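Local coordinates for protein ATP-dependent helicase FUN30 (Saccharomyces cerevisiae S288c, PDB 5GN1) that remodels nucleosomes with energy from ATP hydrolysis, supporting heterochromatin organisation and DNA end resection at double-strand breaks, at residues A[71-76]-A[353-358]; A[84-89]-A[93-98]; A[67-72]-A[104-109]; A[279-284]-A[308-313]. One frame throughout, in Å; residues are numbered along the deposited sequence.

Contact 1: residues A[71-76]-A[353-358]; sequences QIVLEH and DIIYDE
Leu74 reaches across to Tyr356, and one branch of the leucine does the touching. With CG anti to the carbonyl carbon (chi1 -62°), the side chain leaves the helix 60-82 beside the backbone N, and its CD2 methyl approaches one flank of the phenol ring: CD2 lies 3.7 Å from Tyr356 CD1 and 3.8 Å from Tyr356 CE1. The approach is oblique, so the methyl spans the bond between these two ring carbons. The tyrosine answers with CG anti to its backbone N (chi1 -175°), which carries the ring out from helix 345-359 until its CD1-CE1 side lies next to the leucine methyl. Lys77 and Arg78, further along helix 60-82, also touch the tyrosine side chain.

A second, looser pair lies alongside. Val73 and Ile355 both aim their CB atoms at the opposing helix, and Val73 CG1 stands 4.5 Å from Ile355 CG2. Ile355 also packs on Ile104, Leu107 and Ile315, and so ties the terminal helix to two more helices.

The backbones come closest at Leu74 and Tyr356, whose CA atoms are 6.8 Å apart. The two segments themselves meet through carbon alone, while polar ties stand at the margin, with Asp353 salt-bridged to Lys77 and His76 ND1 hydrogen-bonded to Glu352. The chemistry is thus that of an apolar seam: shape and burial join the helices, and the charged and polar groups pair beside it.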
# COMPACT_ATOMS: atom_id res chain seq x y z
N GLN A 71 -14.27 -14.50 -3.72
CA GLN A 71 -14.92 -15.76 -3.41
C GLN A 71 -15.23 -15.82 -1.91
O GLN A 71 -16.31 -16.22 -1.55
CB GLN A 71 -14.07 -16.95 -3.83
CG GLN A 71 -14.74 -18.30 -3.67
CD GLN A 71 -13.96 -19.48 -4.25
OE1 GLN A 71 -12.91 -19.29 -4.88
NE2 GLN A 71 -14.47 -20.69 -4.05
N ILE A 72 -14.31 -15.39 -1.06
CA ILE A 72 -14.58 -15.34 0.37
C ILE A 72 -15.71 -14.37 0.66
O ILE A 72 -16.62 -14.66 1.44
CB ILE A 72 -13.29 -14.99 1.16
CG1 ILE A 72 -12.20 -16.01 0.85
CG2 ILE A 72 -13.57 -14.99 2.64
CD1 ILE A 72 -10.83 -15.66 1.47
N VAL A 73 -15.70 -13.21 -0.02
CA VAL A 73 -16.78 -12.24 0.12
C VAL A 73 -18.13 -12.88 -0.18
O VAL A 73 -19.13 -12.63 0.51
CB VAL A 73 -16.53 -11.02 -0.80
CG1 VAL A 73 -17.75 -10.12 -0.78
CG2 VAL A 73 -15.30 -10.25 -0.34
N LEU A 74 -18.18 -13.69 -1.23
CA LEU A 74 -19.42 -14.39 -1.58
C LEU A 74 -19.81 -15.38 -0.49
O LEU A 74 -20.96 -15.40 -0.06
CB LEU A 74 -19.25 -15.11 -2.92
CG LEU A 74 -18.96 -14.23 -4.13
CD1 LEU A 74 -18.76 -15.08 -5.40
CD2 LEU A 74 -20.07 -13.19 -4.32
N GLU A 75 -18.86 -16.22 -0.07
CA GLU A 75 -19.15 -17.19 0.99
C GLU A 75 -19.53 -16.50 2.28
O GLU A 75 -20.41 -16.97 3.01
CB GLU A 75 -17.94 -18.10 1.20
CG GLU A 75 -17.63 -18.95 -0.01
CD GLU A 75 -16.24 -19.54 0.04
OE1 GLU A 75 -15.48 -19.23 0.97
OE2 GLU A 75 -15.92 -20.33 -0.87
N HIS A 76 -18.89 -15.36 2.58
CA HIS A 76 -19.22 -14.60 3.79
C HIS A 76 -20.59 -13.96 3.67
O HIS A 76 -21.40 -14.02 4.61
CB HIS A 76 -18.13 -13.54 4.05
CG HIS A 76 -18.43 -12.60 5.18
ND1 HIS A 76 -18.75 -11.27 4.97
CD2 HIS A 76 -18.43 -12.77 6.52
CE1 HIS A 76 -18.95 -10.68 6.13
NE2 HIS A 76 -18.77 -11.56 7.09
N ASP A 353 -21.70 -4.87 0.45
CA ASP A 353 -22.97 -5.07 -0.18
C ASP A 353 -22.90 -4.71 -1.68
O ASP A 353 -23.31 -5.48 -2.49
CB ASP A 353 -24.06 -4.25 0.47
CG ASP A 353 -24.37 -4.68 1.89
OD1 ASP A 353 -23.95 -5.73 2.31
OD2 ASP A 353 -25.03 -3.95 2.59
N ILE A 354 -22.35 -3.55 -2.00
CA ILE A 354 -22.25 -3.09 -3.39
C ILE A 354 -21.48 -4.10 -4.23
O ILE A 354 -21.91 -4.48 -5.33
CB ILE A 354 -21.61 -1.70 -3.43
CG1 ILE A 354 -22.53 -0.70 -2.76
CG2 ILE A 354 -21.27 -1.29 -4.86
CD1 ILE A 354 -21.90 0.61 -2.49
N ILE A 355 -20.34 -4.56 -3.72
CA ILE A 355 -19.56 -5.57 -4.43
C ILE A 355 -20.39 -6.83 -4.65
O ILE A 355 -20.36 -7.43 -5.73
CB ILE A 355 -18.27 -5.86 -3.65
CG1 ILE A 355 -17.31 -4.68 -3.82
CG2 ILE A 355 -17.63 -7.14 -4.13
CD1 ILE A 355 -16.26 -4.61 -2.75
N TYR A 356 -21.16 -7.24 -3.64
CA TYR A 356 -21.96 -8.45 -3.74
C TYR A 356 -23.11 -8.28 -4.74
O TYR A 356 -23.37 -9.18 -5.55
CB TYR A 356 -22.51 -8.83 -2.36
CG TYR A 356 -23.26 -10.14 -2.34
CD1 TYR A 356 -22.58 -11.36 -2.37
CD2 TYR A 356 -24.65 -10.17 -2.27
CE1 TYR A 356 -23.26 -12.56 -2.34
CE2 TYR A 356 -25.34 -11.37 -2.25
CZ TYR A 356 -24.64 -12.56 -2.28
OH TYR A 356 -25.31 -13.76 -2.26
N ASP A 357 -23.80 -7.14 -4.69
CA ASP A 357 -24.93 -6.92 -5.59
C ASP A 357 -24.49 -6.84 -7.04
O ASP A 357 -25.21 -7.33 -7.93
CB ASP A 357 -25.67 -5.64 -5.19
CG ASP A 357 -26.26 -5.72 -3.80
OD1 ASP A 357 -26.43 -6.85 -3.30
OD2 ASP A 357 -26.55 -4.66 -3.19
N GLU A 358 -23.33 -6.25 -7.31
CA GLU A 358 -22.84 -6.11 -8.67
C GLU A 358 -22.24 -7.39 -9.23
O GLU A 358 -21.98 -7.45 -10.44
CB GLU A 358 -21.81 -4.97 -8.74
CG GLU A 358 -22.42 -3.62 -8.38
CD GLU A 358 -21.55 -2.42 -8.71
OE1 GLU A 358 -20.38 -2.63 -9.13
OE2 GLU A 358 -22.04 -1.28 -8.56

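Contact 2: residues A[84-89]-A[93-98]; sequences ELPKDA and SKLQSS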
# COMPACT_ATOMS: atom_id res chain seq x y z
N GLU A 84 -25.70 -20.15 4.83
CA GLU A 84 -25.03 -21.20 4.07
C GLU A 84 -23.53 -21.10 4.38
O GLU A 84 -22.96 -20.01 4.40
CB GLU A 84 -25.23 -21.09 2.52
CG GLU A 84 -26.49 -20.37 1.95
CD GLU A 84 -26.43 -20.10 0.42
OE1 GLU A 84 -27.26 -19.34 -0.08
OE2 GLU A 84 -25.55 -20.60 -0.29
N LEU A 85 -22.91 -22.24 4.63
CA LEU A 85 -21.50 -22.35 4.92
C LEU A 85 -20.79 -23.12 3.81
O LEU A 85 -21.38 -24.01 3.19
CB LEU A 85 -21.26 -23.07 6.27
CG LEU A 85 -21.37 -22.30 7.59
CD1 LEU A 85 -22.58 -21.37 7.65
CD2 LEU A 85 -21.44 -23.30 8.73
N PRO A 86 -19.50 -22.92 3.65
CA PRO A 86 -18.70 -23.66 2.69
C PRO A 86 -18.52 -25.17 2.97
O PRO A 86 -18.13 -25.59 4.05
CB PRO A 86 -17.34 -22.95 2.79
CG PRO A 86 -17.65 -21.61 3.35
CD PRO A 86 -19.08 -21.52 3.72
N LYS A 87 -18.78 -25.99 1.97
CA LYS A 87 -18.63 -27.42 2.24
C LYS A 87 -17.18 -27.83 2.39
O LYS A 87 -16.88 -28.78 3.05
CB LYS A 87 -19.36 -28.32 1.21
CG LYS A 87 -20.80 -28.18 1.01
CD LYS A 87 -21.57 -29.39 0.79
CE LYS A 87 -21.66 -30.26 1.90
NZ LYS A 87 -22.92 -30.37 2.49
N ASP A 88 -16.26 -27.03 1.83
CA ASP A 88 -14.81 -27.27 1.94
C ASP A 88 -14.39 -26.82 3.35
O ASP A 88 -14.73 -25.72 3.80
CB ASP A 88 -14.09 -26.48 0.89
CG ASP A 88 -12.60 -26.64 0.96
OD1 ASP A 88 -12.08 -27.65 0.44
OD2 ASP A 88 -11.93 -25.74 1.51
N ALA A 89 -13.64 -27.66 4.05
CA ALA A 89 -13.31 -27.41 5.43
C ALA A 89 -12.48 -26.19 5.68
O ALA A 89 -12.79 -25.42 6.56
CB ALA A 89 -12.62 -28.62 6.00
N SER A 93 -13.78 -22.70 7.86
CA SER A 93 -13.14 -22.19 9.06
C SER A 93 -12.60 -20.78 8.85
O SER A 93 -12.52 -19.99 9.81
CB SER A 93 -12.02 -23.14 9.49
OG SER A 93 -11.30 -23.59 8.36
N LYS A 94 -12.25 -20.44 7.61
CA LYS A 94 -11.78 -19.09 7.30
C LYS A 94 -12.80 -18.03 7.70
O LYS A 94 -12.42 -16.94 8.14
CB LYS A 94 -11.47 -18.99 5.80
CG LYS A 94 -11.13 -17.60 5.30
CD LYS A 94 -9.82 -17.08 5.88
CE LYS A 94 -9.62 -15.62 5.52
NZ LYS A 94 -8.26 -15.13 5.88
N LEU A 95 -14.09 -18.35 7.60
CA LEU A 95 -15.12 -17.34 7.83
C LEU A 95 -15.21 -16.90 9.29
O LEU A 95 -15.80 -15.84 9.56
CB LEU A 95 -16.50 -17.86 7.39
CG LEU A 95 -16.74 -18.02 5.89
CD1 LEU A 95 -18.16 -18.53 5.63
CD2 LEU A 95 -16.52 -16.71 5.16
N GLN A 96 -14.64 -17.66 10.22
CA GLN A 96 -14.78 -17.30 11.63
C GLN A 96 -14.03 -16.01 11.95
O GLN A 96 -14.45 -15.25 12.83
CB GLN A 96 -14.28 -18.43 12.53
CG GLN A 96 -14.43 -18.15 14.02
CD GLN A 96 -14.02 -19.33 14.88
OE1 GLN A 96 -13.44 -20.30 14.38
NE2 GLN A 96 -14.33 -19.26 16.17
N SER A 97 -12.94 -15.75 11.25
CA SER A 97 -12.16 -14.54 11.47
C SER A 97 -12.39 -13.49 10.38
O SER A 97 -11.71 -12.47 10.37
CB SER A 97 -10.68 -14.89 11.59
OG SER A 97 -10.21 -15.62 10.45
N SER A 98 -13.36 -13.72 9.49
CA SER A 98 -13.66 -12.82 8.38
C SER A 98 -14.79 -11.86 8.74
O SER A 98 -15.82 -12.26 9.29
CB SER A 98 -14.06 -13.60 7.12
OG SER A 98 -13.01 -14.46 6.70
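Leu95 carries its CG anti to the carbonyl carbon (chi1 -70°) and its CD1 fully extended beyond that (chi2 -180°), which drives this methyl onto the pyrrolidine of Pro86. Ser93 takes a different turn: its OG sits between the backbone N and the carbonyl carbon (chi1 41°), which brings OG beside the carbonyl of Ala89, one turn earlier.

The apolar half of the contact is one methyl set against the CG-CD side of the proline ring. Leu95 CD1 rests 3.7 Å from Pro86 CD and 3.9 Å from Pro86 CG. The polar half belongs to the carbonyl of Ala89. Ser93 N gives it a nearly straight helical bond of 3.2 Å (168° at the hydrogen), and Ser93 OG lies 3.0 Å from Ala89 O, with Lys90 O also within reach of the hydroxyl.

Asp88 is the N-cap of helix 89-94, its OD2 accepting from Glu91 N; further along, Ser98 OG donates to Lys94 O over 2.9 Å, arriving from above the carbonyl plane.

Loop 84-89 and helix 89-94 lie on the path from helix 60-82 to helix 100-110. Pro86 lies on Glu75, and Leu95 on His76 and Met79 of that long first helix, while Asn102 ND2, bonded to Ser97 O, links the exit to helix 100-110.

Contact 3: residues A[67-72]-A[104-109]; sequences DKEIQI and IMALRK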
# COMPACT_ATOMS: atom_id res chain seq x y z
N ASP A 67 -9.66 -12.43 -7.06
CA ASP A 67 -10.75 -13.38 -7.25
C ASP A 67 -10.92 -14.29 -6.02
O ASP A 67 -12.05 -14.60 -5.63
CB ASP A 67 -10.51 -14.22 -8.50
CG ASP A 67 -10.74 -13.46 -9.81
OD1 ASP A 67 -11.37 -12.38 -9.79
OD2 ASP A 67 -10.29 -13.96 -10.86
N LYS A 68 -9.80 -14.72 -5.42
CA LYS A 68 -9.87 -15.49 -4.17
C LYS A 68 -10.60 -14.71 -3.08
O LYS A 68 -11.45 -15.26 -2.37
CB LYS A 68 -8.47 -15.85 -3.68
CG LYS A 68 -7.87 -17.12 -4.26
CD LYS A 68 -6.49 -17.40 -3.66
CE LYS A 68 -5.54 -16.21 -3.83
NZ LYS A 68 -4.09 -16.54 -3.63
N GLU A 69 -10.25 -13.43 -2.91
CA GLU A 69 -10.92 -12.61 -1.90
C GLU A 69 -12.39 -12.43 -2.22
O GLU A 69 -13.24 -12.40 -1.31
CB GLU A 69 -10.24 -11.24 -1.79
CG GLU A 69 -8.87 -11.29 -1.16
CD GLU A 69 -8.89 -11.85 0.26
OE1 GLU A 69 -9.87 -11.59 1.00
OE2 GLU A 69 -7.92 -12.55 0.62
N ILE A 70 -12.72 -12.26 -3.50
CA ILE A 70 -14.12 -12.08 -3.88
C ILE A 70 -14.90 -13.36 -3.61
O ILE A 70 -16.08 -13.30 -3.24
CB ILE A 70 -14.23 -11.65 -5.36
CG1 ILE A 70 -13.79 -10.19 -5.53
CG2 ILE A 70 -15.66 -11.83 -5.88
CD1 ILE A 70 -14.81 -9.17 -5.02
N GLN A 71 -14.27 -14.50 -3.72
CA GLN A 71 -14.92 -15.76 -3.41
C GLN A 71 -15.23 -15.82 -1.91
O GLN A 71 -16.31 -16.22 -1.55
CB GLN A 71 -14.07 -16.95 -3.83
CG GLN A 71 -14.74 -18.30 -3.67
CD GLN A 71 -13.96 -19.48 -4.25
OE1 GLN A 71 -12.91 -19.29 -4.88
NE2 GLN A 71 -14.47 -20.69 -4.05
N ILE A 72 -14.31 -15.39 -1.06
CA ILE A 72 -14.58 -15.34 0.37
C ILE A 72 -15.71 -14.37 0.66
O ILE A 72 -16.62 -14.66 1.44
CB ILE A 72 -13.29 -14.99 1.16
CG1 ILE A 72 -12.20 -16.01 0.85
CG2 ILE A 72 -13.57 -14.99 2.64
CD1 ILE A 72 -10.83 -15.66 1.47
N ILE A 104 -12.90 -6.07 2.85
CA ILE A 104 -12.68 -4.82 2.12
C ILE A 104 -11.20 -4.43 2.16
O ILE A 104 -10.65 -3.93 1.17
CB ILE A 104 -13.57 -3.71 2.70
CG1 ILE A 104 -15.07 -3.99 2.43
CG2 ILE A 104 -13.16 -2.33 2.18
CD1 ILE A 104 -15.39 -4.37 1.04
N MET A 105 -10.55 -4.64 3.30
CA MET A 105 -9.13 -4.31 3.40
C MET A 105 -8.30 -5.17 2.46
O MET A 105 -7.40 -4.67 1.78
CB MET A 105 -8.65 -4.48 4.84
CG MET A 105 -7.15 -4.30 4.96
SD MET A 105 -6.73 -2.57 4.65
CE MET A 105 -6.84 -1.97 6.34
N ALA A 106 -8.60 -6.47 2.40
CA ALA A 106 -7.88 -7.37 1.52
C ALA A 106 -8.10 -7.00 0.05
O ALA A 106 -7.16 -7.08 -0.75
CB ALA A 106 -8.31 -8.81 1.78
N LEU A 107 -9.32 -6.62 -0.33
CA LEU A 107 -9.56 -6.20 -1.71
C LEU A 107 -8.76 -4.94 -2.04
O LEU A 107 -8.22 -4.81 -3.14
CB LEU A 107 -11.05 -5.95 -1.96
CG LEU A 107 -12.01 -7.14 -1.85
CD1 LEU A 107 -13.45 -6.67 -1.95
CD2 LEU A 107 -11.72 -8.20 -2.90
N ARG A 108 -8.70 -3.99 -1.10
CA ARG A 108 -7.90 -2.79 -1.32
C ARG A 108 -6.44 -3.13 -1.57
O ARG A 108 -5.83 -2.64 -2.52
CB ARG A 108 -8.06 -1.83 -0.13
CG ARG A 108 -9.49 -1.28 -0.01
CD ARG A 108 -9.66 -0.37 1.20
NE ARG A 108 -8.74 0.76 1.19
CZ ARG A 108 -8.53 1.56 2.22
NH1 ARG A 108 -9.19 1.37 3.36
NH2 ARG A 108 -7.64 2.55 2.14
N LYS A 109 -5.87 -4.00 -0.72
CA LYS A 109 -4.47 -4.39 -0.89
C LYS A 109 -4.23 -5.13 -2.20
O LYS A 109 -3.20 -4.94 -2.85
CB LYS A 109 -4.03 -5.25 0.30
CG LYS A 109 -3.93 -4.46 1.59
CD LYS A 109 -3.70 -5.38 2.78
CE LYS A 109 -3.31 -4.58 4.01
NZ LYS A 109 -3.14 -5.48 5.18
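Glu69 faces Ala106 from a turn of helix whose shortest internal bond, Gln71 N to Asp67 O, measures 2.9 Å; across the interface the touching is done by carbon and by one carboxylate. The glutamate chain bends at its second torsion (chi2 -61°), which folds the carboxylate over the Ala106 methyl. OE1 of Glu69 comes within 3.3 Å of Ala106 CB, and Glu69 CD within 3.4 Å.

Its stem works differently, for Glu69 CB lies 3.6 Å from Leu107 CD2. That same methyl is met from the next residue by Ile70 CD1 at 3.9 Å, the isoleucine and leucine side chains crossing at about a right angle. An alanine in place of Glu69 would keep the CB contact but would probably uncover the Ala106 methyl, opening a gap where the carboxylate had lain.

The axes of segments 67-72 and 104-109 run nearly antiparallel (165°), 9.6 Å apart at closest approach. Leu107 also touches Ile315, and Ile70 touches Ile355, so the apolar side of the interface continues into helices 315-322 and 345-359. Chemically the pairing is two-sided: branched aliphatic groups join the core, while the bent glutamate sets CB against Leu107 and its carboxylate over the Ala106 methyl, a contact without a hydrogen bond.

Contact 4: residues A[279-284]-A[308-313]; sequences FDQSFN and TLITKD
Leu309 meets Phe279 along much of its length. Its CB points toward the loop and lies 3.7 Å from the backbone carbonyl Phe279 O. From there CG turns anti to the carbonyl carbon (chi1 -56°), and CD1 ends at the aromatic ring, 3.7 Å from Phe279 CD1 and 4.0 Å from Phe279 CE1, in an oblique approach. The ring is swung into that position with CG anti to the phenylalanine N (chi1 -166°), and Asp280 OD2 lies in the ring plane at its edge.

A water closes the gap between the backbones further on: it accepts from Gln281 N at 2.8 Å and donates to Leu309 O at 3.0 Å. That carbonyl and Phe279 O both also accept from Lys186 NZ, so one amine bonds to a carbonyl of the loop and one of the strand. Nearby, Gln281 CB brushes Thr308 CG2 at 4.0 Å. The loop then tightens into an ST turn, with Asn284 N donating to Ser282 OG, and Asn284 in turn caps the helix that follows.

Strand 304-311 runs between strands 275-278 and 49-56 in the parallel sheet of the C-terminal RecA-like lobe. Contact 4 lies where the first of these neighbours gives way to a loop leading into helix 285-292. Ile187 of helix 185-200 packs on the Phe279 side chain, while the Gln281 side chain packs against helix 315-322.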
# COMPACT_ATOMS: atom_id res chain seq x y z
N PHE A 279 -0.97 7.27 -4.55
CA PHE A 279 -0.84 5.88 -4.96
C PHE A 279 -2.12 5.11 -4.66
O PHE A 279 -2.49 4.20 -5.41
CB PHE A 279 0.36 5.23 -4.29
CG PHE A 279 0.76 3.91 -4.89
CD1 PHE A 279 1.60 3.86 -5.99
CD2 PHE A 279 0.30 2.71 -4.34
CE1 PHE A 279 1.97 2.64 -6.55
CE2 PHE A 279 0.69 1.49 -4.88
CZ PHE A 279 1.52 1.45 -5.99
N ASP A 280 -2.83 5.50 -3.61
CA ASP A 280 -4.08 4.85 -3.23
C ASP A 280 -4.91 5.89 -2.51
O ASP A 280 -4.40 6.61 -1.65
CB ASP A 280 -3.82 3.62 -2.35
CG ASP A 280 -2.86 3.91 -1.20
OD1 ASP A 280 -3.32 4.40 -0.14
OD2 ASP A 280 -1.63 3.65 -1.36
N GLN A 281 -6.17 6.01 -2.90
CA GLN A 281 -6.91 7.15 -2.40
C GLN A 281 -7.46 6.88 -1.00
O GLN A 281 -7.58 5.74 -0.56
CB GLN A 281 -8.04 7.52 -3.36
CG GLN A 281 -9.13 6.49 -3.45
CD GLN A 281 -10.03 6.71 -4.65
OE1 GLN A 281 -10.37 5.76 -5.37
NE2 GLN A 281 -10.42 7.97 -4.88
N SER A 282 -7.77 7.96 -0.31
CA SER A 282 -8.45 7.90 0.97
C SER A 282 -9.96 7.95 0.77
O SER A 282 -10.46 8.54 -0.20
CB SER A 282 -8.01 9.06 1.86
OG SER A 282 -8.76 9.10 3.06
N PHE A 283 -10.70 7.31 1.69
CA PHE A 283 -12.15 7.42 1.65
C PHE A 283 -12.63 8.81 2.06
O PHE A 283 -13.77 9.16 1.76
CB PHE A 283 -12.80 6.36 2.54
CG PHE A 283 -14.31 6.27 2.39
CD1 PHE A 283 -14.86 5.58 1.31
CD2 PHE A 283 -15.16 6.85 3.32
CE1 PHE A 283 -16.25 5.49 1.16
CE2 PHE A 283 -16.54 6.76 3.18
CZ PHE A 283 -17.08 6.08 2.10
N ASN A 284 -11.78 9.60 2.72
CA ASN A 284 -12.07 11.00 3.00
C ASN A 284 -11.26 11.88 2.05
O ASN A 284 -10.03 11.97 2.21
CB ASN A 284 -11.77 11.35 4.45
CG ASN A 284 -12.14 12.79 4.81
OD1 ASN A 284 -12.67 13.53 3.98
ND2 ASN A 284 -11.86 13.18 6.05
N THR A 308 -4.25 10.52 -9.25
CA THR A 308 -4.65 9.41 -8.39
C THR A 308 -4.70 8.13 -9.21
O THR A 308 -5.34 8.09 -10.26
CB THR A 308 -6.00 9.68 -7.74
OG1 THR A 308 -5.91 10.87 -6.95
CG2 THR A 308 -6.40 8.52 -6.83
N LEU A 309 -3.98 7.11 -8.74
CA LEU A 309 -3.95 5.81 -9.40
C LEU A 309 -5.15 5.00 -8.96
O LEU A 309 -5.39 4.84 -7.76
CB LEU A 309 -2.67 5.05 -9.04
CG LEU A 309 -1.36 5.76 -9.34
CD1 LEU A 309 -0.18 4.83 -9.10
CD2 LEU A 309 -1.39 6.25 -10.77
N ILE A 310 -5.91 4.48 -9.93
CA ILE A 310 -7.14 3.75 -9.65
C ILE A 310 -7.14 2.47 -10.47
O ILE A 310 -7.09 2.53 -11.70
CB ILE A 310 -8.39 4.59 -9.96
CG1 ILE A 310 -8.46 5.78 -9.02
CG2 ILE A 310 -9.66 3.72 -9.85
CD1 ILE A 310 -9.80 6.50 -9.00
N THR A 311 -7.18 1.33 -9.79
CA THR A 311 -7.28 0.05 -10.48
C THR A 311 -8.71 -0.17 -10.97
O THR A 311 -9.67 -0.10 -10.18
CB THR A 311 -6.83 -1.09 -9.57
OG1 THR A 311 -5.41 -0.97 -9.33
CG2 THR A 311 -7.11 -2.43 -10.24
N LYS A 312 -8.84 -0.40 -12.27
CA LYS A 312 -10.14 -0.64 -12.88
C LYS A 312 -10.66 -2.03 -12.50
O LYS A 312 -9.88 -2.96 -12.30
CB LYS A 312 -10.04 -0.54 -14.40
CG LYS A 312 -10.70 0.68 -15.02
CD LYS A 312 -10.41 0.72 -16.53
CE LYS A 312 -11.49 1.47 -17.30
NZ LYS A 312 -11.35 1.25 -18.77
N ASP A 313 -11.99 -2.15 -12.44
CA ASP A 313 -12.64 -3.42 -12.11
C ASP A 313 -12.25 -3.86 -10.69
O ASP A 313 -11.98 -5.03 -10.43
CB ASP A 313 -12.29 -4.49 -13.15
CG ASP A 313 -13.16 -5.76 -13.03
OD1 ASP A 313 -14.30 -5.70 -12.51
OD2 ASP A 313 -12.67 -6.83 -13.47
O HOH W 1 -6.89 4.52 -5.22

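Along the chain, contacts 1 and 3 both start on helix 60-82, contact 2 follows within the span each of them closes, and contact 4 comes later, before the terminal helix returns to complete contact 1. Contacts 1 and 3 have centres about 9 Å apart and meet through Ile355, Ile70 and Leu107. Contact 2 lies about 14 Å from contact 1, centre to centre, and touches it at His76 and Leu95. Contact 4, about 30 Å from contact 2, centre to centre, belongs to the parallel sheet instead. Helix 60-82 thus joins helices 89-94, 100-110 and 345-359 in one helical cluster, and contact 3 comes near contact 4 through Arg108 and Gln281, their centres about 15 Å apart.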